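Local coordinates for uncharacterized protein (Rhodobacter sphaeroides, PDB 3PU2), which is of unknown function but belongs to the AHA1 family in the SRPBCC superfamily and is probably related to activators of the Hsp90 ATPase, at residues 104-108 and 120-125. Sequence-based numbering, arbitrary orientation.
Sequences TLVTL and AMAVDY
Leu108 and selenomethionine Met121 lie side by side at the apolar centre of this antiparallel beta hairpin, built from strands 104-113 and 116-124 of the curved sheet of an SRPBCC (Bet v 1-like) fold. Leu108 CD2 reaches both Met121 CG and SE, each at 3.8 Å. With CG anti to the backbone N (chi1 172°), the Met121 chain runs extended past Leu108 CD2 and turns at the CG-SE bond. Next along the same face, Val106 pairs with Val123, CG2 to CG2 at 4.3 Å, and Val106 CG1 stands as far from Met121 CG. Helix 139-156 packs on this side, its Tyr147 touching Met121. Farther on, Thr104 CB meets Val123 CG1, while the Thr104 and Tyr125 side chains point the same way, and Thr104 CG2, set beside its own backbone N, meets the ring obliquely, 3.4 Å from Tyr125 CD1. Two pairs of backbone hydrogen bonds join the strands, Leu105 with Asp124 and Thr107 with Ala122; the Thr107 N to Ala122 O bond is nearly straight (169°). Between them, CA-H...O contacts from Val106 to Ala122 O and from Val123 to Leu105 O give these carbonyls second, weaker partners. The opposite face carries Leu105, Thr107, Ala122 and Asp124. There Asp124 OD1 forms a salt bridge with Arg14 of the adjoining strand 14-21, while Leu105 CD2 lies 4.3 Å from Asp124 OD2.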
ATOM      1  N   THR A 104      -7.498  -9.625   3.534  1.00 33.98           N
ATOM      2  CA  THR A 104      -6.566  -9.028   4.490  1.00 29.93           C
ATOM      3  C   THR A 104      -6.987  -7.627   4.926  1.00 35.70           C
ATOM      4  O   THR A 104      -7.696  -6.914   4.196  1.00 37.75           O
ATOM      5  CB  THR A 104      -5.127  -8.925   3.899  1.00 44.07           C
ATOM      6  OG1 THR A 104      -5.128  -8.057   2.761  1.00 53.94           O
ATOM      7  CG2 THR A 104      -4.619 -10.295   3.467  1.00 56.22           C
ATOM      8  N   LEU A 105      -6.548  -7.223   6.115  1.00 43.66           N
ATOM      9  CA  LEU A 105      -6.874  -5.882   6.607  1.00 42.07           C
ATOM     10  C   LEU A 105      -5.580  -5.084   6.703  1.00 42.92           C
ATOM     11  O   LEU A 105      -4.659  -5.461   7.434  1.00 42.76           O
ATOM     12  CB  LEU A 105      -7.532  -5.943   7.978  1.00 51.01           C
ATOM     13  CG  LEU A 105      -8.174  -4.622   8.405  1.00 62.49           C
ATOM     14  CD1 LEU A 105      -9.609  -4.567   7.894  1.00 60.63           C
ATOM     15  CD2 LEU A 105      -8.149  -4.513   9.920  1.00 63.11           C
ATOM     16  N   VAL A 106      -5.537  -3.972   5.976  1.00 33.88           N
ATOM     17  CA  VAL A 106      -4.364  -3.120   5.899  1.00 33.26           C
ATOM     18  C   VAL A 106      -4.504  -1.814   6.646  1.00 39.32           C
ATOM     19  O   VAL A 106      -5.450  -1.068   6.428  1.00 45.42           O
ATOM     20  CB  VAL A 106      -4.071  -2.793   4.446  1.00 36.25           C
ATOM     21  CG1 VAL A 106      -2.792  -2.026   4.345  1.00 19.08           C
ATOM     22  CG2 VAL A 106      -4.003  -4.076   3.639  1.00 39.69           C
ATOM     23  N   THR A 107      -3.529  -1.518   7.495  1.00 53.54           N
ATOM     24  CA  THR A 107      -3.557  -0.305   8.306  1.00 60.05           C
ATOM     25  C   THR A 107      -2.399   0.642   7.994  1.00 55.05           C
ATOM     26  O   THR A 107      -1.238   0.266   8.080  1.00 66.09           O
ATOM     27  CB  THR A 107      -3.496  -0.680   9.805  1.00 68.69           C
ATOM     28  OG1 THR A 107      -4.384  -1.780  10.054  1.00 64.81           O
ATOM     29  CG2 THR A 107      -3.889   0.506  10.683  1.00 64.69           C
ATOM     30  N   LEU A 108      -2.727   1.873   7.635  1.00 43.92           N
ATOM     31  CA  LEU A 108      -1.712   2.869   7.329  1.00 48.09           C
ATOM     32  C   LEU A 108      -1.791   3.994   8.341  1.00 58.37           C
ATOM     33  O   LEU A 108      -2.834   4.623   8.521  1.00 58.37           O
ATOM     34  CB  LEU A 108      -1.920   3.463   5.932  1.00 34.13           C
ATOM     35  CG  LEU A 108      -2.028   2.484   4.761  1.00 40.38           C
ATOM     36  CD1 LEU A 108      -2.589   3.228   3.569  1.00 54.18           C
ATOM     37  CD2 LEU A 108      -0.677   1.853   4.434  1.00 38.96           C
ATOM     38  N   ALA A 120       3.739   4.043   8.635  1.00 65.56           N
ATOM     39  CA  ALA A 120       3.693   2.773   9.345  1.00 59.74           C
ATOM     40  C   ALA A 120       2.548   1.988   8.711  1.00 56.38           C
ATOM     41  O   ALA A 120       1.410   2.472   8.639  1.00 59.51           O
ATOM     42  CB  ALA A 120       3.434   2.997  10.822  1.00 66.08           C
HETATM   43  N   MSE A 121       2.858   0.785   8.233  1.00 48.33           N
HETATM   44  CA  MSE A 121       1.872  -0.060   7.592  1.00 40.94           C
HETATM   45  C   MSE A 121       1.828  -1.444   8.215  1.00 53.17           C
HETATM   46  O   MSE A 121       2.861  -2.024   8.535  1.00 63.97           O
HETATM   47  CB  MSE A 121       2.186  -0.174   6.103  1.00 50.37           C
HETATM   48  CG  MSE A 121       1.318  -1.198   5.388  1.00 67.06           C
HETATM   49 SE   MSE A 121       1.455  -1.144   3.473  0.78102.94          SE
HETATM   50  CE  MSE A 121       1.742  -3.024   3.168  1.00 64.84           C
ATOM     51  N   ALA A 122       0.618  -1.969   8.381  1.00 49.23           N
ATOM     52  CA  ALA A 122       0.412  -3.294   8.958  1.00 42.15           C
ATOM     53  C   ALA A 122      -0.647  -4.045   8.160  1.00 44.72           C
ATOM     54  O   ALA A 122      -1.644  -3.458   7.702  1.00 42.06           O
ATOM     55  CB  ALA A 122      -0.035  -3.173  10.385  1.00 48.93           C
ATOM     56  N   VAL A 123      -0.435  -5.348   8.006  1.00 48.84           N
ATOM     57  CA  VAL A 123      -1.362  -6.177   7.263  1.00 54.58           C
ATOM     58  C   VAL A 123      -1.707  -7.372   8.132  1.00 54.70           C
ATOM     59  O   VAL A 123      -0.820  -8.143   8.499  1.00 53.49           O
ATOM     60  CB  VAL A 123      -0.726  -6.664   5.933  1.00 42.31           C
ATOM     61  CG1 VAL A 123      -1.740  -7.431   5.112  1.00 44.92           C
ATOM     62  CG2 VAL A 123      -0.224  -5.485   5.146  1.00 36.78           C
ATOM     63  N   ASP A 124      -2.983  -7.505   8.494  1.00 49.33           N
ATOM     64  CA  ASP A 124      -3.412  -8.634   9.306  1.00 42.23           C
ATOM     65  C   ASP A 124      -3.946  -9.667   8.334  1.00 34.31           C
ATOM     66  O   ASP A 124      -4.791  -9.354   7.496  1.00 34.28           O
ATOM     67  CB  ASP A 124      -4.523  -8.238  10.283  1.00 55.80           C
ATOM     68  CG  ASP A 124      -4.030  -7.357  11.413  1.00 78.06           C
ATOM     69  OD1 ASP A 124      -3.020  -7.724  12.062  1.00 89.54           O
ATOM     70  OD2 ASP A 124      -4.667  -6.306  11.658  1.00 77.94           O
ATOM     71  N   TYR A 125      -3.452 -10.893   8.452  1.00 34.20           N
ATOM     72  CA  TYR A 125      -3.849 -11.998   7.587  1.00 42.15           C
ATOM     73  C   TYR A 125      -4.870 -12.935   8.230  1.00 58.46           C
ATOM     74  O   TYR A 125      -5.063 -12.921   9.447  1.00 70.35           O
ATOM     75  CB  TYR A 125      -2.593 -12.768   7.160  1.00 45.20           C
ATOM     76  CG  TYR A 125      -1.692 -11.944   6.265  1.00 47.39           C
ATOM     77  CD1 TYR A 125      -1.942 -11.842   4.888  1.00 41.46           C
ATOM     78  CD2 TYR A 125      -0.641 -11.196   6.793  1.00 42.05           C
ATOM     79  CE1 TYR A 125      -1.178 -11.012   4.069  1.00 40.05           C
ATOM     80  CE2 TYR A 125       0.127 -10.357   5.974  1.00 37.48           C
ATOM     81  CZ  TYR A 125      -0.159 -10.273   4.621  1.00 40.99           C
ATOM     82  OH  TYR A 125       0.523  -9.398   3.831  1.00 54.31           O
TER